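Local coordinates for protein purine nucleoside phosphorylase (Schistosoma mansoni, PDB 6AXA) that catalyses the reversible phosphorolysis of purine nucleosides, probably inosine and guanosine, releasing the free base and ribose 1-phosphate, at residues V193-G198 / L214-V219. Numbering follows the deposited sequence.
Sequences VYAFNG and LGCDVV. With D4Y ((3S)-5-fluoro-3-hydroxy-1,3-dihydro-2H-indol-2-one), chain J.
Tyr194 and Ala195 pair in parallel with Val218 and Val219, at the start of the short strand 218-220. Ala195 N donates to Val218 O at 2.9 Å, almost straight at 172°. Val193 O accepts two hydrogen bonds, from Asp217 N at 3.0 Å and from Val218 N at 3.2 Å. Within the Ala195-Val219 pair, Val219 CA makes a C-H...O contact with Ala195 O. Before the paired residues, the Asp217 carboxylate serves in place of a backbone acceptor: OD2 takes a hydrogen bond from Val193 N at 2.8 Å through its anti lone pair. CG lies beside the Asp217 backbone N (chi1 -61°), which turns the carboxylate back to Val193. The other oxygen, OD1, is hydrogen-bonded to Asn123 ND2.

On one face of the sheet, Val218 CG2 meets Tyr194 CD1 at 3.7 Å, and the two side chains cross at about a right angle. The Tyr194 hydroxyl is hydrogen-bonded to Ser222 N. On the other face, Ala195 CB touches Cys216 SG at 3.6 Å, and Val219 CG2 packs on Asn197 CB. Asn197 ND2 donates to O1 of the bound fluoro-hydroxyindolinone at 3.1 Å and is also hydrogen-bonded to Thr201 O; Glu203 OE1 is also hydrogen-bonded to this ligand. Strand 189-196, helix 205-213 and strand 218-220 form a beta-alpha-beta unit of the purine nucleoside phosphorylase fold, with the ligand pocket at the C-terminal ends of the paired strands.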
loop_
_atom_site.group_PDB
_atom_site.type_symbol
_atom_site.label_atom_id
_atom_site.label_comp_id
_atom_site.label_asym_id
_atom_site.label_seq_id
_atom_site.Cartn_x
_atom_site.Cartn_y
_atom_site.Cartn_z
ATOM N N VAL A 193 -13.555 10.599 -11.719
ATOM C CA VAL A 193 -12.272 10.007 -11.286
ATOM C C VAL A 193 -12.529 8.725 -10.484
ATOM O O VAL A 193 -13.292 8.731 -9.506
ATOM C CB VAL A 193 -11.473 11.023 -10.437
ATOM C CG1 VAL A 193 -10.175 10.394 -9.852
ATOM C CG2 VAL A 193 -11.146 12.292 -11.260
ATOM N N TYR A 194 -11.854 7.635 -10.865
ATOM C CA TYR A 194 -12.006 6.314 -10.248
ATOM C C TYR A 194 -10.904 6.055 -9.233
ATOM O O TYR A 194 -9.709 6.098 -9.579
ATOM C CB TYR A 194 -11.946 5.251 -11.335
ATOM C CG TYR A 194 -12.112 3.776 -10.934
ATOM C CD1 TYR A 194 -13.336 3.111 -11.130
ATOM C CD2 TYR A 194 -11.055 3.030 -10.475
ATOM C CE1 TYR A 194 -13.492 1.740 -10.819
ATOM C CE2 TYR A 194 -11.190 1.647 -10.162
ATOM C CZ TYR A 194 -12.398 1.007 -10.342
ATOM O OH TYR A 194 -12.573 -0.343 -10.066
ATOM N N ALA A 195 -11.298 5.760 -7.994
ATOM C CA ALA A 195 -10.353 5.328 -6.945
ATOM C C ALA A 195 -10.246 3.811 -6.933
ATOM O O ALA A 195 -11.258 3.124 -6.804
ATOM C CB ALA A 195 -10.819 5.779 -5.561
ATOM N N PHE A 196 -9.017 3.289 -6.988
ATOM C CA PHE A 196 -8.764 1.841 -6.936
ATOM C C PHE A 196 -8.590 1.455 -5.471
ATOM O O PHE A 196 -7.581 1.800 -4.855
ATOM C CB PHE A 196 -7.534 1.511 -7.793
ATOM C CG PHE A 196 -7.143 0.037 -7.851
ATOM C CD1 PHE A 196 -8.033 -0.963 -7.518
ATOM C CD2 PHE A 196 -5.822 -0.338 -8.233
ATOM C CE1 PHE A 196 -7.659 -2.326 -7.595
ATOM C CE2 PHE A 196 -5.445 -1.671 -8.278
ATOM C CZ PHE A 196 -6.345 -2.679 -7.948
ATOM N N ASN A 197 -9.609 0.784 -4.912
ATOM C CA ASN A 197 -9.555 0.084 -3.617
ATOM C C ASN A 197 -9.102 -1.351 -3.871
ATOM O O ASN A 197 -9.815 -2.126 -4.504
ATOM C CB ASN A 197 -10.966 0.117 -2.997
ATOM C CG ASN A 197 -11.159 -0.808 -1.807
ATOM O OD1 ASN A 197 -10.239 -1.129 -1.030
ATOM N ND2 ASN A 197 -12.434 -1.230 -1.636
ATOM N N GLY A 198 -7.951 -1.749 -3.326
ATOM C CA GLY A 198 -7.489 -3.120 -3.565
ATOM C C GLY A 198 -8.514 -4.195 -3.204
ATOM O O GLY A 198 -8.588 -5.257 -3.848
ATOM N N LEU A 214 -10.614 13.655 -0.979
ATOM C CA LEU A 214 -9.475 13.568 -1.888
ATOM C C LEU A 214 -9.849 13.745 -3.354
ATOM O O LEU A 214 -8.973 13.599 -4.219
ATOM C CB LEU A 214 -8.763 12.239 -1.705
ATOM C CG LEU A 214 -8.143 12.041 -0.317
ATOM C CD1 LEU A 214 -7.439 10.723 -0.256
ATOM C CD2 LEU A 214 -7.181 13.192 -0.032
ATOM N N GLY A 215 -11.108 14.034 -3.651
ATOM C CA GLY A 215 -11.514 14.294 -5.016
ATOM C C GLY A 215 -11.864 13.071 -5.838
ATOM O O GLY A 215 -11.913 13.167 -7.080
ATOM N N CYS A 216 -12.157 11.944 -5.194
ATOM C CA CYS A 216 -12.588 10.748 -5.899
ATOM C C CYS A 216 -14.078 10.843 -6.169
ATOM O O CYS A 216 -14.846 11.292 -5.312
ATOM C CB CYS A 216 -12.298 9.481 -5.079
ATOM S SG CYS A 216 -10.561 9.289 -4.601
ATOM N N ASP A 217 -14.499 10.408 -7.356
ATOM C CA ASP A 217 -15.916 10.389 -7.685
ATOM C C ASP A 217 -16.566 9.015 -7.519
ATOM O O ASP A 217 -17.748 8.952 -7.170
ATOM C CB ASP A 217 -16.146 10.883 -9.120
ATOM C CG ASP A 217 -15.655 12.341 -9.318
ATOM O OD1 ASP A 217 -16.088 13.204 -8.525
ATOM O OD2 ASP A 217 -14.826 12.615 -10.216
ATOM N N VAL A 218 -15.824 7.924 -7.752
ATOM C CA VAL A 218 -16.322 6.546 -7.649
ATOM C C VAL A 218 -15.182 5.694 -7.095
ATOM O O VAL A 218 -14.019 6.096 -7.130
ATOM C CB VAL A 218 -16.816 5.981 -9.015
ATOM C CG1 VAL A 218 -17.811 6.932 -9.675
ATOM C CG2 VAL A 218 -15.664 5.751 -9.981
ATOM N N VAL A 219 -15.521 4.499 -6.575
ATOM C CA VAL A 219 -14.527 3.582 -6.002
ATOM C C VAL A 219 -14.819 2.142 -6.437
ATOM O O VAL A 219 -15.975 1.693 -6.421
ATOM C CB VAL A 219 -14.462 3.702 -4.455
ATOM C CG1 VAL A 219 -15.830 3.524 -3.818
ATOM C CG2 VAL A 219 -13.416 2.729 -3.865
HETATM C C7 D4Y J . -17.745 -1.527 -5.338
HETATM C C4 D4Y J . -20.340 -0.916 -4.688
HETATM C C5 D4Y J . -20.058 -1.600 -5.844
HETATM C C6 D4Y J . -18.762 -1.905 -6.198
HETATM C C3 D4Y J . -19.316 -0.501 -3.841
HETATM C C2 D4Y J . -18.025 -0.818 -4.195
HETATM C C1 D4Y J . -15.788 -1.026 -4.162
HETATM F F D4Y J . -21.063 -1.983 -6.655
HETATM C C D4Y J . -16.263 -1.539 -5.523
HETATM O O D4Y J . -15.698 -2.734 -6.018
HETATM N N D4Y J . -16.871 -0.515 -3.548
HETATM O O1 D4Y J . -14.609 -0.934 -3.781
#